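Local coordinates for protein chemotactic transducer PctC (Pseudomonas aeruginosa, PDB 5LTV) that binds gamma-amino-butanoic acid through its Cache-family ligand-binding domain and, as a chemotactic transducer, probably passes that signal on to steer cell movement, at residues G145-A150 against M169-L174; A129-I134 against S152-H157; L44-I49 against S239-K244; E54-L59 against R89-V94. All blocks are in the same frame, centred on the assembly; numbering follows the deposited sequence.

Contact 1: residues G145-A150 against M169-L174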
loop_
_atom_site.group_PDB
_atom_site.type_symbol
_atom_site.label_atom_id
_atom_site.label_comp_id
_atom_site.label_asym_id
_atom_site.label_seq_id
_atom_site.Cartn_x
_atom_site.Cartn_y
_atom_site.Cartn_z
ATOM N N GLY A 145 -3.834 -2.541 15.521
ATOM C CA GLY A 145 -4.972 -3.257 15.006
ATOM C C GLY A 145 -5.633 -2.642 13.794
ATOM O O GLY A 145 -6.592 -3.220 13.285
ATOM N N GLU A 146 -5.171 -1.492 13.319
ATOM C CA GLU A 146 -5.793 -0.879 12.160
ATOM C C GLU A 146 -5.433 -1.651 10.901
ATOM O O GLU A 146 -4.378 -2.295 10.825
ATOM C CB GLU A 146 -5.343 0.574 12.012
ATOM C CG GLU A 146 -6.001 1.483 12.987
ATOM C CD GLU A 146 -5.214 2.768 13.173
ATOM O OE1 GLU A 146 -3.971 2.684 13.365
ATOM O OE2 GLU A 146 -5.836 3.865 13.100
ATOM N N GLN A 147 -6.309 -1.539 9.890
ATOM C CA GLN A 147 -6.045 -2.059 8.549
ATOM C C GLN A 147 -5.159 -1.106 7.777
ATOM O O GLN A 147 -5.558 0.042 7.531
ATOM C CB GLN A 147 -7.350 -2.255 7.776
ATOM C CG GLN A 147 -8.178 -3.426 8.259
ATOM C CD GLN A 147 -9.442 -3.626 7.425
ATOM O OE1 GLN A 147 -9.982 -2.691 6.841
ATOM N NE2 GLN A 147 -9.895 -4.857 7.359
ATOM N N ILE A 148 -4.001 -1.602 7.319
ATOM C CA ILE A 148 -3.007 -0.795 6.611
ATOM C C ILE A 148 -2.468 -1.526 5.383
ATOM O O ILE A 148 -2.715 -2.716 5.149
ATOM C CB ILE A 148 -1.833 -0.409 7.529
ATOM C CG1 ILE A 148 -1.100 -1.673 8.000
ATOM C CG2 ILE A 148 -2.340 0.447 8.718
ATOM C CD1 ILE A 148 0.248 -1.415 8.711
ATOM N N LEU A 149 -1.715 -0.790 4.582
ATOM C CA LEU A 149 -0.858 -1.414 3.596
ATOM C C LEU A 149 0.494 -0.711 3.673
ATOM O O LEU A 149 0.600 0.426 4.154
ATOM C CB LEU A 149 -1.485 -1.387 2.167
ATOM C CG LEU A 149 -1.728 -0.137 1.328
ATOM C CD1 LEU A 149 -0.415 0.329 0.823
ATOM C CD2 LEU A 149 -2.662 -0.369 0.145
ATOM N N ALA A 150 1.532 -1.410 3.237
ATOM C CA ALA A 150 2.883 -0.894 3.359
ATOM C C ALA A 150 3.570 -0.887 1.999
ATOM O O ALA A 150 3.227 -1.651 1.098
ATOM C CB ALA A 150 3.701 -1.717 4.359
ATOM N N MET A 169 0.341 3.085 5.414
ATOM C CA MET A 169 -0.748 4.037 5.402
ATOM C C MET A 169 -2.077 3.341 5.681
ATOM O O MET A 169 -2.293 2.207 5.260
ATOM C CB MET A 169 -0.772 4.780 4.059
ATOM C CG MET A 169 -0.680 3.900 2.899
ATOM S SD MET A 169 0.502 4.556 1.703
ATOM C CE MET A 169 1.872 3.406 1.910
ATOM N N LYS A 170 -2.943 4.030 6.418
ATOM C CA LYS A 170 -4.278 3.520 6.715
ATOM C C LYS A 170 -5.115 3.374 5.452
ATOM O O LYS A 170 -5.072 4.216 4.547
ATOM C CB LYS A 170 -4.992 4.448 7.698
ATOM C CG LYS A 170 -4.383 4.442 9.093
ATOM C CD LYS A 170 -4.842 5.637 9.920
ATOM C CE LYS A 170 -6.332 5.812 9.834
ATOM N NZ LYS A 170 -6.761 7.127 10.417
ATOM N N LEU A 171 -5.886 2.286 5.398
ATOM C CA LEU A 171 -6.770 2.059 4.264
ATOM C C LEU A 171 -7.822 3.153 4.122
ATOM O O LEU A 171 -8.207 3.484 2.998
ATOM C CB LEU A 171 -7.472 0.702 4.397
ATOM C CG LEU A 171 -6.680 -0.591 4.324
ATOM C CD1 LEU A 171 -7.682 -1.685 3.944
ATOM C CD2 LEU A 171 -5.498 -0.530 3.337
ATOM N N GLU A 172 -8.309 3.723 5.238
ATOM C CA GLU A 172 -9.334 4.763 5.109
ATOM C C GLU A 172 -8.772 6.009 4.427
ATOM O O GLU A 172 -9.496 6.684 3.685
ATOM C CB GLU A 172 -9.970 5.109 6.470
ATOM C CG GLU A 172 -9.127 5.922 7.460
ATOM C CD GLU A 172 -9.901 6.325 8.747
ATOM O OE1 GLU A 172 -11.078 6.745 8.648
ATOM O OE2 GLU A 172 -9.331 6.225 9.862
ATOM N N THR A 173 -7.485 6.300 4.631
ATOM C CA THR A 173 -6.846 7.390 3.904
ATOM C C THR A 173 -6.894 7.163 2.399
ATOM O O THR A 173 -7.201 8.082 1.623
ATOM C CB THR A 173 -5.390 7.517 4.351
ATOM O OG1 THR A 173 -5.329 7.573 5.779
ATOM C CG2 THR A 173 -4.732 8.758 3.716
ATOM N N LEU A 174 -6.550 5.947 1.961
ATOM C CA LEU A 174 -6.576 5.640 0.536
ATOM C C LEU A 174 -7.996 5.613 0.017
ATOM O O LEU A 174 -8.270 6.109 -1.092
ATOM C CB LEU A 174 -5.879 4.314 0.252
ATOM C CG LEU A 174 -4.376 4.294 0.597
ATOM C CD1 LEU A 174 -3.743 2.932 0.459
ATOM C CD2 LEU A 174 -3.759 5.205 -0.341
HETATM O O HOH W 1 -4.888 6.561 12.828
#
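At the Glu146 carboxylate, OE2 lies 3.8 Å from Lys170 CD and equally near CE, while OE1 turns back to Thr144; the Gln147 amide brings OE1 to 3.8 Å from Leu171 CD1. Gln147 and Leu171 slant across each other, with Leu171 CD1 also near Gln147 CB. Beyond these groups the strands of the hairpin 147-157/160-170 pair antiparallel. Leu149 N donates to Met169 O (3.1 Å), and Met169 N returns a bond to Leu149 O (3.0 Å). Next to this pair, the N-H of Leu171, which follows the N-cap Lys170, points almost straight (171°) at Gln147 O, so the bonding to strand 147-157 extends to the first residue of helix 171-178. Leu149 CG sits between backbone N and carbonyl carbon (chi1 67°), which brings CD2 to 3.5 Å from Leu174 CD1 and CD1 to Met169 CE; Trp52 of helix 34-68 touches Met169 and Leu174. Ile148 diverges from Lys170 and comes about 4 Å from the bound gamma-amino-butanoic acid. Lys170 NZ forms a salt bridge with Glu172 OE2 (2.8 Å) and donates to a water that in turn donates to Glu146 OE2 (2.9 Å), though Lys170 and Glu172 each have two conformers. Buried backbone bonds and leucine packing thus carry the join, whereas the charged groups, bridged by water, probably add only a modest attraction.

Contact 2: residues A129-I134 against S152-H157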
loop_
_atom_site.group_PDB
_atom_site.type_symbol
_atom_site.label_atom_id
_atom_site.label_comp_id
_atom_site.label_asym_id
_atom_site.label_seq_id
_atom_site.Cartn_x
_atom_site.Cartn_y
_atom_site.Cartn_z
ATOM N N ALA A 129 12.380 -11.117 -0.683
ATOM C CA ALA A 129 12.181 -12.062 -1.777
ATOM C C ALA A 129 12.148 -11.342 -3.124
ATOM O O ALA A 129 12.763 -11.793 -4.095
ATOM C CB ALA A 129 10.898 -12.873 -1.565
ATOM N N ALA A 130 11.478 -10.194 -3.196
ATOM C CA ALA A 130 11.438 -9.454 -4.448
ATOM C C ALA A 130 12.702 -8.649 -4.724
ATOM O O ALA A 130 12.919 -8.277 -5.871
ATOM C CB ALA A 130 10.227 -8.530 -4.462
ATOM N N ASP A 131 13.536 -8.397 -3.714
ATOM C CA ASP A 131 14.735 -7.513 -3.771
ATOM C C ASP A 131 14.463 -6.168 -4.447
ATOM O O ASP A 131 15.278 -5.665 -5.216
ATOM C CB ASP A 131 15.943 -8.190 -4.432
ATOM C CG ASP A 131 17.289 -7.449 -4.100
ATOM O OD1 ASP A 131 17.485 -7.077 -2.921
ATOM O OD2 ASP A 131 18.134 -7.214 -5.006
ATOM N N ARG A 132 13.340 -5.545 -4.108
ATOM C CA ARG A 132 12.934 -4.288 -4.723
ATOM C C ARG A 132 11.694 -3.806 -3.977
ATOM O O ARG A 132 11.104 -4.543 -3.176
ATOM C CB ARG A 132 12.658 -4.444 -6.238
ATOM C CG ARG A 132 11.417 -5.272 -6.540
ATOM C CD ARG A 132 11.349 -5.783 -7.990
ATOM N NE ARG A 132 10.477 -6.959 -8.081
ATOM C CZ ARG A 132 9.496 -7.087 -8.962
ATOM N NH1 ARG A 132 9.290 -6.108 -9.819
ATOM N NH2 ARG A 132 8.724 -8.180 -8.990
ATOM N N LEU A 133 11.314 -2.553 -4.245
ATOM C CA LEU A 133 10.102 -1.994 -3.660
ATOM C C LEU A 133 8.909 -2.881 -4.011
ATOM O O LEU A 133 8.708 -3.253 -5.170
ATOM C CB LEU A 133 9.882 -0.567 -4.161
ATOM C CG LEU A 133 8.688 0.142 -3.487
ATOM C CD1 LEU A 133 9.094 0.634 -2.135
ATOM C CD2 LEU A 133 8.125 1.297 -4.317
ATOM N N ILE A 134 8.131 -3.241 -3.005
ATOM C CA ILE A 134 6.832 -3.860 -3.221
ATOM C C ILE A 134 5.779 -2.976 -2.580
ATOM O O ILE A 134 6.071 -2.146 -1.712
ATOM C CB ILE A 134 6.732 -5.263 -2.619
ATOM C CG1 ILE A 134 6.799 -5.136 -1.096
ATOM C CG2 ILE A 134 7.762 -6.201 -3.246
ATOM C CD1 ILE A 134 6.249 -6.333 -0.312
ATOM N N SER A 152 7.579 -1.327 0.928
ATOM C CA SER A 152 8.803 -1.773 1.609
ATOM C C SER A 152 9.866 -2.192 0.594
ATOM O O SER A 152 9.554 -2.583 -0.540
ATOM C CB SER A 152 8.538 -2.948 2.594
ATOM O OG SER A 152 8.007 -4.120 1.927
ATOM N N LEU A 153 11.131 -2.084 1.009
ATOM C CA LEU A 153 12.224 -2.475 0.136
ATOM C C LEU A 153 13.480 -2.722 0.961
ATOM O O LEU A 153 13.679 -2.079 1.999
ATOM C CB LEU A 153 12.493 -1.421 -0.956
ATOM C CG LEU A 153 12.600 0.106 -0.813
ATOM C CD1 LEU A 153 12.723 0.650 0.596
ATOM C CD2 LEU A 153 13.751 0.603 -1.686
ATOM N N PRO A 154 14.360 -3.624 0.505
ATOM C CA PRO A 154 15.620 -3.864 1.219
ATOM C C PRO A 154 16.489 -2.627 1.221
ATOM O O PRO A 154 16.425 -1.799 0.315
ATOM C CB PRO A 154 16.276 -4.995 0.421
ATOM C CG PRO A 154 15.096 -5.578 -0.433
ATOM C CD PRO A 154 14.284 -4.375 -0.766
ATOM N N VAL A 155 17.277 -2.493 2.285
ATOM C CA VAL A 155 18.307 -1.460 2.450
ATOM C C VAL A 155 19.646 -2.157 2.655
ATOM O O VAL A 155 19.808 -2.944 3.602
ATOM C CB VAL A 155 18.002 -0.548 3.658
ATOM C CG1 VAL A 155 19.039 0.609 3.760
ATOM C CG2 VAL A 155 16.573 -0.018 3.575
ATOM N N ARG A 156 20.595 -1.895 1.768
ATOM C CA ARG A 156 21.956 -2.386 1.913
ATOM C C ARG A 156 22.871 -1.209 2.239
ATOM O O ARG A 156 22.591 -0.065 1.870
ATOM C CB ARG A 156 22.444 -3.115 0.639
ATOM C CG ARG A 156 21.822 -4.519 0.395
ATOM C CD ARG A 156 22.201 -5.092 -0.988
ATOM N NE ARG A 156 21.608 -6.417 -1.272
ATOM C CZ ARG A 156 20.388 -6.617 -1.779
ATOM N NH1 ARG A 156 19.597 -5.591 -2.076
ATOM N NH2 ARG A 156 19.955 -7.850 -1.988
ATOM N N HIS A 157 23.946 -1.485 2.975
ATOM C CA HIS A 157 24.984 -0.498 3.221
ATOM C C HIS A 157 26.304 -1.111 2.785
ATOM O O HIS A 157 26.652 -2.211 3.226
ATOM C CB HIS A 157 25.023 -0.059 4.682
ATOM C CG HIS A 157 26.157 0.865 4.985
ATOM N ND1 HIS A 157 26.322 2.077 4.346
ATOM C CD2 HIS A 157 27.219 0.728 5.813
ATOM C CE1 HIS A 157 27.417 2.662 4.798
ATOM N NE2 HIS A 157 27.980 1.862 5.685
#
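This is a surface contact at the border of the ligand-binding sheet, where the turn leaving helix 122-130 enters the outermost strand 134-140 and lies antiparallel to strand 147-157. One hydrogen-bonded pair opens the strand pairing: Ile134 N donates a hydrogen bond to Ser152 O at 2.9 Å, and Ser152 N to Ile134 O at 3.1 Å. Beside it, Leu133 CA sits 3.2 Å from the same Ser152 O, a CA-H...O contact. Ser152 OG, which touches Ile134 CG1, is held by the backbone O of Trp123, a residue of the ligand pocket. Leu133 CD1 meets Leu153 CG at 3.8 Å; both leucines also reach helix 34-68. Farther out, Pro154 CD packs against Arg132 N (3.7 Å). Asp131, with positive phi after the helix, sends OD1 to both Arg156 NH1 (2.7 Å) and NH2 (2.8 Å). That single oxygen lies in the guanidinium plane, but the carboxylate stands 88° to it. NH1 takes the syn lone pair, and NH2 comes from above the carboxylate. One oxygen shared by two N-H groups is probably a charge-assisted but adjustable link, doubtful because Arg156 has two conformers; firmer is the backbone pair with which strand 134-140 begins.

Contact 3: residues L44-I49 against S239-K244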
loop_
_atom_site.group_PDB
_atom_site.type_symbol
_atom_site.label_atom_id
_atom_site.label_comp_id
_atom_site.label_asym_id
_atom_site.label_seq_id
_atom_site.Cartn_x
_atom_site.Cartn_y
_atom_site.Cartn_z
ATOM N N LEU A 44 -9.520 8.754 -14.959
ATOM C CA LEU A 44 -9.063 9.826 -14.090
ATOM C C LEU A 44 -8.974 9.372 -12.638
ATOM O O LEU A 44 -8.164 9.910 -11.880
ATOM C CB LEU A 44 -10.001 11.025 -14.211
ATOM C CG LEU A 44 -9.971 11.724 -15.575
ATOM C CD1 LEU A 44 -10.958 12.900 -15.622
ATOM C CD2 LEU A 44 -8.556 12.157 -15.955
ATOM N N THR A 45 -9.827 8.422 -12.220
ATOM C CA THR A 45 -9.776 7.947 -10.834
ATOM C C THR A 45 -8.526 7.115 -10.610
ATOM O O THR A 45 -7.852 7.263 -9.586
ATOM C CB THR A 45 -11.029 7.142 -10.492
ATOM O OG1 THR A 45 -12.170 7.976 -10.663
ATOM C CG2 THR A 45 -11.010 6.691 -9.064
ATOM N N ALA A 46 -8.166 6.301 -11.608
ATOM C CA ALA A 46 -6.973 5.476 -11.528
ATOM C C ALA A 46 -5.713 6.324 -11.576
ATOM O O ALA A 46 -4.767 6.087 -10.819
ATOM C CB ALA A 46 -6.962 4.455 -12.661
ATOM N N SER A 47 -5.672 7.308 -12.459
ATOM C CA SER A 47 -4.447 8.082 -12.528
ATOM C C SER A 47 -4.281 8.948 -11.280
ATOM O O SER A 47 -3.149 9.288 -10.922
ATOM C CB SER A 47 -4.413 8.904 -13.824
ATOM O OG SER A 47 -5.521 9.790 -13.886
ATOM N N ASN A 48 -5.375 9.250 -10.572
ATOM C CA ASN A 48 -5.256 9.975 -9.310
ATOM C C ASN A 48 -4.654 9.089 -8.216
ATOM O O ASN A 48 -3.649 9.446 -7.590
ATOM C CB ASN A 48 -6.613 10.506 -8.864
ATOM C CG ASN A 48 -6.487 11.524 -7.735
ATOM O OD1 ASN A 48 -5.628 12.399 -7.774
ATOM N ND2 ASN A 48 -7.299 11.390 -6.727
ATOM N N ILE A 49 -5.248 7.928 -7.972
ATOM C CA ILE A 49 -4.665 7.038 -6.979
ATOM C C ILE A 49 -3.259 6.616 -7.400
ATOM O O ILE A 49 -2.382 6.440 -6.545
ATOM C CB ILE A 49 -5.632 5.855 -6.711
ATOM C CG1 ILE A 49 -5.346 5.237 -5.362
ATOM C CG2 ILE A 49 -5.541 4.804 -7.736
ATOM C CD1 ILE A 49 -5.755 6.148 -4.236
ATOM N N SER A 239 -17.604 -0.797 -13.822
ATOM C CA SER A 239 -16.497 -0.530 -14.723
ATOM C C SER A 239 -15.177 -0.844 -14.032
ATOM O O SER A 239 -14.981 -0.482 -12.869
ATOM C CB SER A 239 -16.504 0.939 -15.168
ATOM O OG SER A 239 -15.250 1.308 -15.751
ATOM N N PHE A 240 -14.268 -1.507 -14.751
ATOM C CA PHE A 240 -12.921 -1.786 -14.255
ATOM C C PHE A 240 -11.887 -1.023 -15.072
ATOM O O PHE A 240 -11.881 -1.100 -16.308
ATOM C CB PHE A 240 -12.598 -3.283 -14.281
ATOM C CG PHE A 240 -13.453 -4.104 -13.354
ATOM C CD1 PHE A 240 -13.188 -4.150 -11.985
ATOM C CD2 PHE A 240 -14.541 -4.819 -13.852
ATOM C CE1 PHE A 240 -13.993 -4.921 -11.114
ATOM C CE2 PHE A 240 -15.340 -5.583 -13.007
ATOM C CZ PHE A 240 -15.058 -5.635 -11.622
ATOM N N THR A 241 -11.010 -0.306 -14.367
ATOM C CA THR A 241 -9.915 0.462 -14.953
ATOM C C THR A 241 -8.618 0.115 -14.238
ATOM O O THR A 241 -8.524 0.305 -13.008
ATOM C CB THR A 241 -10.169 1.957 -14.832
ATOM O OG1 THR A 241 -11.464 2.263 -15.393
ATOM C CG2 THR A 241 -9.044 2.732 -15.538
ATOM N N PRO A 242 -7.603 -0.361 -14.944
ATOM C CA PRO A 242 -6.339 -0.693 -14.278
ATOM C C PRO A 242 -5.631 0.535 -13.733
ATOM O O PRO A 242 -5.722 1.635 -14.280
ATOM C CB PRO A 242 -5.515 -1.369 -15.386
ATOM C CG PRO A 242 -6.144 -0.945 -16.668
ATOM C CD PRO A 242 -7.599 -0.724 -16.375
ATOM N N VAL A 243 -4.948 0.340 -12.613
ATOM C CA VAL A 243 -4.043 1.347 -12.077
ATOM C C VAL A 243 -2.662 1.093 -12.653
ATOM O O VAL A 243 -2.099 0.002 -12.496
ATOM C CB VAL A 243 -4.000 1.324 -10.547
ATOM C CG1 VAL A 243 -3.173 2.501 -10.083
ATOM C CG2 VAL A 243 -5.409 1.390 -9.978
ATOM N N LYS A 244 -2.125 2.093 -13.341
ATOM C CA LYS A 244 -0.805 1.989 -13.928
ATOM C C LYS A 244 0.250 2.338 -12.886
ATOM O O LYS A 244 -0.028 3.014 -11.889
ATOM C CB LYS A 244 -0.679 2.925 -15.131
ATOM C CG LYS A 244 -1.787 2.797 -16.193
ATOM C CD LYS A 244 -1.593 3.820 -17.324
ATOM C CE LYS A 244 -0.390 3.460 -18.194
ATOM N NZ LYS A 244 0.339 4.661 -18.721
#
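Helix 34-68, the long N-terminal helix that runs past both sheets of this double Cache fold, here lies against the second sheet, where strand 237-242 gives way to the loop that leads on to strand 251-256. The small Ala46 is consistent with the close approach of the helix: Ala46 and Val243 have their CA atoms 5.1 Å apart. Ala46 CB points into the strand and lies 3.5 Å from Pro242 O, a methyl against a carbonyl oxygen. Its other near neighbour is Thr241 CG2, at 3.9 Å. With OG1 of Thr241 at chi1 -54°, the CG2 methyl is left anti to the backbone N, and it is this carbon branch of the threonine that faces the helix. One turn further along, Ile49 CG2 lies 4.1 Å from Val243 CG1 and equally near CG2 of that valine. Val243 CG1 is itself anti to the backbone N (chi1 -173°), which also puts it 4.0 Å from Ala46 O. The two branched side chains meet at a slant, methyl to methyl. Around them Val253 of strand 251-256 touches both Ala46 and Val243, and Ile177 and Leu178 of helix 171-178 also touch Ile49. With methyl groups meeting methyls and carbonyl oxygens, the attraction across this seam comes from dispersion and burial of apolar surface; it sets how close helix and sheet lie but makes few directional demands on either.

Contact 4: residues E54-L59 against R89-V94. With SO4 (sulfate ion), chain J.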
loop_
_atom_site.group_PDB
_atom_site.type_symbol
_atom_site.label_atom_id
_atom_site.label_comp_id
_atom_site.label_asym_id
_atom_site.label_seq_id
_atom_site.Cartn_x
_atom_site.Cartn_y
_atom_site.Cartn_z
ATOM N N GLU A 54 2.304 6.744 -6.087
ATOM C CA GLU A 54 3.665 6.911 -6.602
ATOM C C GLU A 54 4.468 7.892 -5.751
ATOM O O GLU A 54 5.660 7.666 -5.499
ATOM C CB GLU A 54 3.641 7.354 -8.071
ATOM C CG GLU A 54 3.372 6.151 -9.031
ATOM C CD GLU A 54 3.313 6.492 -10.537
ATOM O OE1 GLU A 54 3.045 7.648 -10.918
ATOM O OE2 GLU A 54 3.505 5.562 -11.342
ATOM N N GLY A 55 3.823 8.975 -5.283
ATOM C CA GLY A 55 4.497 9.908 -4.391
ATOM C C GLY A 55 4.936 9.229 -3.105
ATOM O O GLY A 55 6.072 9.408 -2.645
ATOM N N ARG A 56 4.053 8.403 -2.530
ATOM C CA ARG A 56 4.451 7.646 -1.348
ATOM C C ARG A 56 5.591 6.673 -1.666
ATOM O O ARG A 56 6.553 6.553 -0.898
ATOM C CB ARG A 56 3.219 6.931 -0.768
ATOM C CG ARG A 56 2.633 7.684 0.420
ATOM C CD ARG A 56 2.212 9.130 0.012
ATOM N NE ARG A 56 1.518 9.803 1.100
ATOM C CZ ARG A 56 0.779 10.893 0.967
ATOM N NH1 ARG A 56 0.586 11.454 -0.225
ATOM N NH2 ARG A 56 0.186 11.391 2.044
ATOM N N MET A 57 5.522 5.998 -2.811
ATOM C CA MET A 57 6.623 5.128 -3.223
ATOM C C MET A 57 7.949 5.885 -3.253
ATOM O O MET A 57 8.966 5.401 -2.742
ATOM C CB MET A 57 6.318 4.518 -4.600
ATOM C CG MET A 57 5.168 3.512 -4.537
ATOM S SD MET A 57 4.651 2.714 -6.084
ATOM C CE MET A 57 5.466 3.701 -7.317
ATOM N N HIS A 58 7.956 7.070 -3.869
ATOM C CA HIS A 58 9.182 7.833 -4.000
ATOM C C HIS A 58 9.771 8.143 -2.636
ATOM O O HIS A 58 10.995 8.090 -2.450
ATOM C CB HIS A 58 8.908 9.126 -4.779
ATOM C CG HIS A 58 8.429 8.890 -6.181
ATOM N ND1 HIS A 58 7.742 9.840 -6.907
ATOM C CD2 HIS A 58 8.550 7.807 -6.993
ATOM C CE1 HIS A 58 7.449 9.347 -8.100
ATOM N NE2 HIS A 58 7.920 8.114 -8.172
ATOM N N LEU A 59 8.910 8.478 -1.670
ATOM C CA LEU A 59 9.403 8.809 -0.337
ATOM C C LEU A 59 10.057 7.598 0.298
ATOM O O LEU A 59 11.090 7.720 0.965
ATOM C CB LEU A 59 8.265 9.361 0.545
ATOM C CG LEU A 59 7.848 10.799 0.178
ATOM C CD1 LEU A 59 6.513 11.202 0.846
ATOM C CD2 LEU A 59 8.970 11.810 0.507
ATOM N N ARG A 89 4.178 13.365 8.399
ATOM C CA ARG A 89 3.124 14.045 7.668
ATOM C C ARG A 89 2.509 13.158 6.580
ATOM O O ARG A 89 1.350 13.359 6.203
ATOM C CB ARG A 89 3.665 15.341 7.041
ATOM C CG ARG A 89 3.867 16.464 8.085
ATOM C CD ARG A 89 4.011 17.831 7.388
ATOM N NE ARG A 89 5.121 17.824 6.439
ATOM C CZ ARG A 89 6.304 18.364 6.687
ATOM N NH1 ARG A 89 6.501 18.957 7.834
ATOM N NH2 ARG A 89 7.268 18.347 5.783
ATOM N N ASN A 90 3.259 12.206 6.024
ATOM C CA ASN A 90 2.744 11.549 4.841
ATOM C C ASN A 90 2.536 10.058 5.012
ATOM O O ASN A 90 1.980 9.433 4.111
ATOM C CB ASN A 90 3.659 11.808 3.632
ATOM C CG ASN A 90 3.654 13.264 3.211
ATOM O OD1 ASN A 90 2.626 13.792 2.765
ATOM N ND2 ASN A 90 4.799 13.944 3.395
ATOM N N PHE A 91 2.971 9.473 6.127
ATOM C CA PHE A 91 2.720 8.074 6.435
ATOM C C PHE A 91 2.053 7.986 7.796
ATOM O O PHE A 91 2.120 8.923 8.600
ATOM C CB PHE A 91 4.016 7.235 6.413
ATOM C CG PHE A 91 4.658 7.150 5.024
ATOM C CD1 PHE A 91 4.269 6.174 4.109
ATOM C CD2 PHE A 91 5.610 8.074 4.635
ATOM C CE1 PHE A 91 4.821 6.144 2.805
ATOM C CE2 PHE A 91 6.166 8.041 3.347
ATOM C CZ PHE A 91 5.765 7.072 2.437
ATOM N N ALA A 92 1.362 6.864 8.027
ATOM C CA ALA A 92 1.018 6.508 9.386
ATOM C C ALA A 92 2.294 6.261 10.187
ATOM O O ALA A 92 2.433 6.718 11.321
ATOM C CB ALA A 92 0.113 5.277 9.396
ATOM N N SER A 93 3.248 5.558 9.596
ATOM C CA SER A 93 4.557 5.423 10.207
ATOM C C SER A 93 5.524 4.921 9.150
ATOM O O SER A 93 5.122 4.344 8.121
ATOM C CB SER A 93 4.544 4.478 11.405
ATOM O OG SER A 93 4.074 3.204 10.985
ATOM N N VAL A 94 6.809 5.167 9.433
ATOM C CA VAL A 94 7.932 4.658 8.667
ATOM C C VAL A 94 8.808 3.885 9.638
ATOM O O VAL A 94 8.772 4.112 10.859
ATOM C CB VAL A 94 8.740 5.777 7.957
ATOM C CG1 VAL A 94 7.897 6.451 6.921
ATOM C CG2 VAL A 94 9.253 6.814 8.980
HETATM S S SO4 J . -2.009 14.056 1.313
HETATM O O1 SO4 J . -3.210 13.212 1.115
HETATM O O2 SO4 J . -2.340 15.479 1.208
HETATM O O3 SO4 J . -1.020 13.767 0.264
HETATM O O4 SO4 J . -1.414 13.834 2.630
#
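The backbones stand well apart, with Arg56 and Asn90 as the nearest CA atoms at 7.5 Å, so side chains from both segments fill the distance. Arg56 does most of the reaching. Bent at chi2 (59°), its chain brings NE to the backbone oxygen of Asn90, a hydrogen bond of 3.1 Å whose acceptor lies near the guanidinium plane; NH2 adds a weak second bond to the same oxygen. Asn90 OD1 lies over one face of the guanidinium, 3.5 Å from NH2 but poorly angled for a bond, and the two planes stand almost perpendicular (86°). Asn90 ND2 is occupied by Val86 O. At the guanidinium edge, near its plane, a sulfate ion, probably from the crystallisation liquor, accepts from NH1 at O3 (2.9 Å) and from NH2 at O4 (3.0 Å), and Trp52, which forms a cation-pi contact with Arg56, also bonds the ion. These groups belong to the long helix 34-68 and to the link from helix 85-90 to strand 93-98; the strand begins with Ser93, part of the pocket for gamma-amino-butanoic acid and hydrogen-bonded through OG to Asp168 OD1. Phe91 meets the helix with its ring edge. Its CZ lies 3.5 Å from Arg56 O, in the ring plane, and CE1 lies 3.6 Å from Arg56 CG. Along the neighbouring edge, Leu59 CB meets Phe91 CE2 at 3.7 Å. Leu59 CD1 then runs on toward CB of Asn90, crossing that side chain at about a right angle, while Val60 of the same helix also touches Phe91.

Overall arrangement
From the N terminus, the long helix 34-68 opens contact 3 and then contact 4, which closes first, at residues 89-94, tying the helix to the start of the ligand-binding sheet. Contact 2 opens at 129-134 and contact 1 at 145-150; because contact 2 closes at 152-157, before contact 1 closes at 169-174, the two cross, sharing strand 147-157. Contact 3 closes last, at 239-244, so its loop encloses the other three and joins the helix to the second sheet. Met169 touches Arg56 and Phe91, linking contacts 1 and 4; Leu133 meets Met57, linking 2 and 4; and Leu174 meets Ile49, linking 1 and 3.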